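Local structure of uncharacterized protein DR_0571 (Deinococcus radiodurans R1, 3C4N) at residues 56-70 / 182-195. The protein is of unknown function but binds ADP and, as a member of the FAD-dependent oxidoreductase family, probably uses FAD in a redox reaction. Residues are numbered along the deposited sequence; the frame is centred on the assembly and turned at random.
Sequences RQLAPGRSLLLVEEG and AIGQGAGLLLNTRA. With ADP (adenosine-5'-diphosphate), chain C.
Bends at chi2 (-52°) and chi3 (-58°) curl the Arg56 chain over Ala187, its CD 3.8 Å from Ala187 CB, and bring the guanidinium edge to the carbonyl of Gln185. NE and NH2 both bond to that one oxygen, NH2 to Gln185 O being the shorter at 2.7 Å. Gly186 O lies over one face of the same group. The Gln185 carbonyl lies in the turn, 183-186, where a Schellman motif with Gly186 at positive phi ends helix 171-183. One water joins Gly186 O to Leu64 N, and beyond it strands 64-67 and 188-190 run parallel, their axes 20° apart. Leu66 is bonded through its N to Gly188 O and through its O to Leu190 N. Leu65 CD2 packs on Leu190 CB at 4.0 Å on one face of the sheet, while Leu66 CD1 meets Leu189 CD2 on the other. The pairing extends the parallel part of the sheet of a Rossmann-type nucleotide-binding fold, in which strand 36-42 flanks 64-67 on its other edge. Past the strand ends, Glu68 O accepts Thr193 N, and Gly70 O accepts Asn192 N. Val67 CG1 packs against Thr193 CB, the two side chains crossing at about a right angle. Glu68 turns its carboxylate to the ADP ribose, with Ala44 N bonded to OE2. Ala195 reads the adenine edge through its backbone: its N donates to ADP N1 (2.8 Å), and its O accepts from ADP N6 (3.1 Å).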
loop_
_atom_site.group_PDB
_atom_site.type_symbol
_atom_site.label_atom_id
_atom_site.label_comp_id
_atom_site.label_asym_id
_atom_site.label_seq_id
_atom_site.Cartn_x
_atom_site.Cartn_y
_atom_site.Cartn_z
ATOM N N ARG A 56 9.514 -10.023 -7.143
ATOM C CA ARG A 56 8.998 -10.748 -5.980
ATOM C C ARG A 56 8.842 -12.226 -6.296
ATOM O O ARG A 56 8.925 -13.067 -5.404
ATOM C CB ARG A 56 7.642 -10.194 -5.514
ATOM C CG ARG A 56 7.684 -8.776 -4.938
ATOM C CD ARG A 56 8.723 -8.642 -3.846
ATOM N NE ARG A 56 8.499 -9.570 -2.744
ATOM C CZ ARG A 56 9.398 -9.821 -1.799
ATOM N NH1 ARG A 56 10.577 -9.219 -1.823
ATOM N NH2 ARG A 56 9.129 -10.672 -0.824
ATOM N N GLN A 57 8.605 -12.546 -7.564
ATOM C CA GLN A 57 8.456 -13.941 -7.940
ATOM C C GLN A 57 9.777 -14.577 -8.355
ATOM O O GLN A 57 9.974 -15.779 -8.172
ATOM C CB GLN A 57 7.419 -14.084 -9.050
ATOM C CG GLN A 57 6.037 -13.700 -8.590
ATOM C CD GLN A 57 4.967 -14.111 -9.565
ATOM O OE1 GLN A 57 5.097 -13.884 -10.770
ATOM N NE2 GLN A 57 3.894 -14.713 -9.054
ATOM N N LEU A 58 10.683 -13.766 -8.899
ATOM C CA LEU A 58 11.988 -14.260 -9.325
ATOM C C LEU A 58 12.974 -14.366 -8.151
ATOM O O LEU A 58 13.766 -15.308 -8.084
ATOM C CB LEU A 58 12.557 -13.361 -10.434
ATOM C CG LEU A 58 11.856 -13.524 -11.792
ATOM C CD1 LEU A 58 12.122 -12.338 -12.706
ATOM C CD2 LEU A 58 12.339 -14.825 -12.433
ATOM N N ALA A 59 12.912 -13.414 -7.221
ATOM C CA ALA A 59 13.797 -13.409 -6.059
ATOM C C ALA A 59 13.030 -13.126 -4.770
ATOM O O ALA A 59 13.287 -12.134 -4.088
ATOM C CB ALA A 59 14.888 -12.369 -6.249
ATOM N N PRO A 60 12.103 -14.022 -4.399
ATOM C CA PRO A 60 11.307 -13.837 -3.183
ATOM C C PRO A 60 12.140 -13.708 -1.912
ATOM O O PRO A 60 11.684 -13.129 -0.925
ATOM C CB PRO A 60 10.402 -15.068 -3.180
ATOM C CG PRO A 60 11.281 -16.123 -3.747
ATOM C CD PRO A 60 11.993 -15.407 -4.893
ATOM N N GLY A 61 13.365 -14.228 -1.944
ATOM C CA GLY A 61 14.228 -14.164 -0.774
ATOM C C GLY A 61 14.999 -12.866 -0.652
ATOM O O GLY A 61 15.756 -12.666 0.300
ATOM N N ARG A 62 14.808 -11.980 -1.622
ATOM C CA ARG A 62 15.492 -10.691 -1.626
ATOM C C ARG A 62 14.514 -9.571 -1.289
ATOM O O ARG A 62 13.623 -9.259 -2.075
ATOM C CB ARG A 62 16.136 -10.459 -2.998
ATOM C CG ARG A 62 17.268 -11.432 -3.283
ATOM C CD ARG A 62 18.407 -11.183 -2.307
ATOM N NE ARG A 62 19.079 -12.407 -1.874
ATOM C CZ ARG A 62 19.690 -13.262 -2.687
ATOM N NH1 ARG A 62 20.276 -14.345 -2.192
ATOM N NH2 ARG A 62 19.712 -13.042 -3.994
ATOM N N SER A 63 14.670 -8.989 -0.105
ATOM C CA SER A 63 13.795 -7.911 0.334
ATOM C C SER A 63 13.761 -6.809 -0.724
ATOM O O SER A 63 14.790 -6.494 -1.340
ATOM C CB SER A 63 14.278 -7.349 1.681
ATOM O OG SER A 63 15.617 -6.887 1.620
ATOM N N LEU A 64 12.574 -6.242 -0.936
ATOM C CA LEU A 64 12.372 -5.178 -1.919
ATOM C C LEU A 64 11.461 -4.099 -1.360
ATOM O O LEU A 64 10.450 -4.414 -0.748
ATOM C CB LEU A 64 11.758 -5.752 -3.203
ATOM C CG LEU A 64 11.302 -4.752 -4.273
ATOM C CD1 LEU A 64 11.414 -5.410 -5.652
ATOM C CD2 LEU A 64 9.864 -4.292 -4.003
ATOM N N LEU A 65 11.823 -2.836 -1.560
ATOM C CA LEU A 65 11.021 -1.708 -1.071
ATOM C C LEU A 65 10.503 -0.905 -2.272
ATOM O O LEU A 65 11.284 -0.474 -3.112
ATOM C CB LEU A 65 11.884 -0.791 -0.187
ATOM C CG LEU A 65 11.266 0.122 0.888
ATOM C CD1 LEU A 65 12.080 1.412 0.956
ATOM C CD2 LEU A 65 9.830 0.451 0.582
ATOM N N LEU A 66 9.194 -0.705 -2.352
ATOM C CA LEU A 66 8.603 0.053 -3.450
ATOM C C LEU A 66 8.307 1.475 -2.953
ATOM O O LEU A 66 7.585 1.657 -1.961
ATOM C CB LEU A 66 7.297 -0.615 -3.917
ATOM C CG LEU A 66 6.958 -0.676 -5.405
ATOM C CD1 LEU A 66 5.454 -0.588 -5.588
ATOM C CD2 LEU A 66 7.644 0.461 -6.156
ATOM N N VAL A 67 8.867 2.476 -3.631
ATOM C CA VAL A 67 8.651 3.871 -3.236
ATOM C C VAL A 67 7.940 4.668 -4.316
ATOM O O VAL A 67 8.349 4.695 -5.477
ATOM C CB VAL A 67 9.979 4.598 -2.901
ATOM C CG1 VAL A 67 9.690 5.968 -2.253
ATOM C CG2 VAL A 67 10.800 3.745 -1.976
ATOM N N GLU A 68 6.871 5.327 -3.906
ATOM C CA GLU A 68 6.071 6.113 -4.807
ATOM C C GLU A 68 5.742 7.441 -4.136
ATOM O O GLU A 68 5.375 7.467 -2.963
ATOM C CB GLU A 68 4.814 5.315 -5.115
ATOM C CG GLU A 68 3.687 6.126 -5.614
ATOM C CD GLU A 68 3.987 6.761 -6.934
ATOM O OE1 GLU A 68 3.478 7.881 -7.151
ATOM O OE2 GLU A 68 4.710 6.142 -7.753
ATOM N N GLU A 69 5.877 8.544 -4.863
ATOM C CA GLU A 69 5.591 9.840 -4.263
ATOM C C GLU A 69 4.117 10.179 -4.287
ATOM O O GLU A 69 3.656 11.039 -3.536
ATOM C CB GLU A 69 6.389 10.949 -4.948
ATOM C CG GLU A 69 6.116 11.134 -6.426
ATOM C CD GLU A 69 6.994 12.220 -7.031
ATOM O OE1 GLU A 69 6.852 12.482 -8.256
ATOM O OE2 GLU A 69 7.820 12.802 -6.275
ATOM N N GLY A 70 3.377 9.506 -5.155
ATOM C CA GLY A 70 1.951 9.740 -5.225
ATOM C C GLY A 70 1.263 8.623 -4.465
ATOM O O GLY A 70 1.840 8.025 -3.552
ATOM N N ALA A 182 2.471 -7.632 -5.867
ATOM C CA ALA A 182 3.829 -7.467 -5.340
ATOM C C ALA A 182 3.781 -7.298 -3.822
ATOM O O ALA A 182 4.614 -7.846 -3.084
ATOM C CB ALA A 182 4.498 -6.256 -5.982
ATOM N N ILE A 183 2.793 -6.526 -3.372
ATOM C CA ILE A 183 2.580 -6.261 -1.950
ATOM C C ILE A 183 2.130 -7.526 -1.237
ATOM O O ILE A 183 2.541 -7.794 -0.105
ATOM C CB ILE A 183 1.502 -5.186 -1.729
ATOM C CG1 ILE A 183 1.997 -3.825 -2.241
ATOM C CG2 ILE A 183 1.147 -5.134 -0.272
ATOM C CD1 ILE A 183 0.882 -2.810 -2.500
ATOM N N GLY A 184 1.278 -8.298 -1.904
ATOM C CA GLY A 184 0.799 -9.539 -1.321
ATOM C C GLY A 184 1.919 -10.552 -1.295
ATOM O O GLY A 184 1.766 -11.637 -0.744
ATOM N N GLN A 185 3.044 -10.200 -1.912
ATOM C CA GLN A 185 4.177 -11.100 -1.933
ATOM C C GLN A 185 5.290 -10.615 -1.034
ATOM O O GLN A 185 6.430 -11.059 -1.152
ATOM C CB GLN A 185 4.697 -11.293 -3.351
ATOM C CG GLN A 185 3.678 -11.895 -4.281
ATOM C CD GLN A 185 3.177 -13.223 -3.793
ATOM O OE1 GLN A 185 3.947 -14.179 -3.689
ATOM N NE2 GLN A 185 1.880 -13.300 -3.484
ATOM N N GLY A 186 4.959 -9.701 -0.132
ATOM C CA GLY A 186 5.953 -9.209 0.806
ATOM C C GLY A 186 6.812 -8.050 0.349
ATOM O O GLY A 186 7.916 -7.831 0.858
ATOM N N ALA A 187 6.319 -7.302 -0.622
ATOM C CA ALA A 187 7.072 -6.153 -1.099
ATOM C C ALA A 187 6.821 -5.004 -0.131
ATOM O O ALA A 187 5.671 -4.734 0.227
ATOM C CB ALA A 187 6.617 -5.763 -2.503
ATOM N N GLY A 188 7.889 -4.352 0.311
ATOM C CA GLY A 188 7.722 -3.231 1.206
ATOM C C GLY A 188 7.028 -2.155 0.397
ATOM O O GLY A 188 7.233 -2.077 -0.813
ATOM N N LEU A 189 6.204 -1.332 1.030
ATOM C CA LEU A 189 5.510 -0.287 0.298
ATOM C C LEU A 189 5.618 1.054 0.988
ATOM O O LEU A 189 5.371 1.180 2.184
ATOM C CB LEU A 189 4.038 -0.659 0.119
ATOM C CG LEU A 189 3.104 0.225 -0.731
ATOM C CD1 LEU A 189 2.690 1.464 0.035
ATOM C CD2 LEU A 189 3.775 0.582 -2.039
ATOM N N LEU A 190 5.995 2.061 0.219
ATOM C CA LEU A 190 6.131 3.402 0.749
ATOM C C LEU A 190 5.466 4.340 -0.254
ATOM O O LEU A 190 5.910 4.453 -1.394
ATOM C CB LEU A 190 7.613 3.728 0.905
ATOM C CG LEU A 190 8.070 4.377 2.204
ATOM C CD1 LEU A 190 7.589 3.579 3.408
ATOM C CD2 LEU A 190 9.592 4.460 2.194
ATOM N N LEU A 191 4.387 4.990 0.156
ATOM C CA LEU A 191 3.683 5.908 -0.725
ATOM C C LEU A 191 3.915 7.343 -0.282
ATOM O O LEU A 191 4.543 7.586 0.750
ATOM C CB LEU A 191 2.185 5.605 -0.715
ATOM C CG LEU A 191 1.799 4.183 -1.110
ATOM C CD1 LEU A 191 0.311 3.968 -0.879
ATOM C CD2 LEU A 191 2.151 3.932 -2.567
ATOM N N ASN A 192 3.401 8.285 -1.067
ATOM C CA ASN A 192 3.533 9.706 -0.775
ATOM C C ASN A 192 4.933 10.051 -0.275
ATOM O O ASN A 192 5.102 10.834 0.660
ATOM C CB ASN A 192 2.477 10.113 0.255
ATOM C CG ASN A 192 1.079 9.606 -0.112
ATOM O OD1 ASN A 192 0.587 8.617 0.446
ATOM N ND2 ASN A 192 0.445 10.278 -1.063
ATOM N N THR A 193 5.931 9.457 -0.921
ATOM C CA THR A 193 7.331 9.654 -0.570
ATOM C C THR A 193 8.189 9.898 -1.817
ATOM O O THR A 193 8.192 9.105 -2.771
ATOM C CB THR A 193 7.872 8.415 0.145
ATOM O OG1 THR A 193 6.880 7.922 1.047
ATOM C CG2 THR A 193 9.121 8.747 0.918
ATOM N N ARG A 194 8.924 10.999 -1.803
ATOM C CA ARG A 194 9.787 11.335 -2.916
ATOM C C ARG A 194 11.160 10.763 -2.620
ATOM O O ARG A 194 11.737 11.011 -1.566
ATOM C CB ARG A 194 9.854 12.853 -3.086
ATOM C CG ARG A 194 10.724 13.328 -4.240
ATOM C CD ARG A 194 10.590 14.834 -4.434
ATOM N NE ARG A 194 11.031 15.606 -3.268
ATOM C CZ ARG A 194 12.298 15.719 -2.871
ATOM N NH1 ARG A 194 13.263 15.107 -3.542
ATOM N NH2 ARG A 194 12.608 16.454 -1.805
ATOM N N ALA A 195 11.666 9.967 -3.550
ATOM C CA ALA A 195 12.967 9.365 -3.391
ATOM C C ALA A 195 14.009 10.250 -4.081
ATOM O O ALA A 195 13.749 10.839 -5.133
ATOM C CB ALA A 195 12.962 7.960 -3.988
HETATM P PB ADP C . 5.883 4.712 -16.175
HETATM O O1B ADP C . 7.189 4.585 -16.822
HETATM O O2B ADP C . 5.362 3.292 -15.654
HETATM O O3B ADP C . 4.803 5.332 -17.205
HETATM P PA ADP C . 4.791 6.564 -14.626
HETATM O O1A ADP C . 5.088 7.924 -15.118
HETATM O O2A ADP C . 3.444 6.028 -15.347
HETATM O O3A ADP C . 6.034 5.582 -14.884
HETATM O "O5'" ADP C . 4.713 6.458 -13.032
HETATM C "C5'" ADP C . 5.997 6.192 -12.559
HETATM C "C4'" ADP C . 6.111 6.562 -11.104
HETATM O "O4'" ADP C . 7.281 7.088 -10.423
HETATM C "C3'" ADP C . 5.078 7.644 -11.137
HETATM O "O3'" ADP C . 3.773 7.076 -11.018
HETATM C "C2'" ADP C . 5.449 8.580 -9.984
HETATM O "O2'" ADP C . 4.349 8.700 -9.067
HETATM C "C1'" ADP C . 6.713 7.914 -9.373
HETATM N N9 ADP C . 7.792 8.805 -9.089
HETATM C C8 ADP C . 8.274 9.780 -9.976
HETATM N N7 ADP C . 9.250 10.453 -9.390
HETATM C C5 ADP C . 9.472 9.934 -8.154
HETATM C C6 ADP C . 10.429 10.134 -7.125
HETATM N N6 ADP C . 11.625 10.840 -7.379
HETATM N N1 ADP C . 10.320 9.424 -5.980
HETATM C C2 ADP C . 9.358 8.518 -5.810
HETATM N N3 ADP C . 8.500 8.247 -6.724
HETATM C C4 ADP C . 8.542 8.870 -7.972
HETATM O O HOH W 1 7.029 -14.810 -4.490
HETATM O O HOH W 2 10.624 -7.767 0.520
#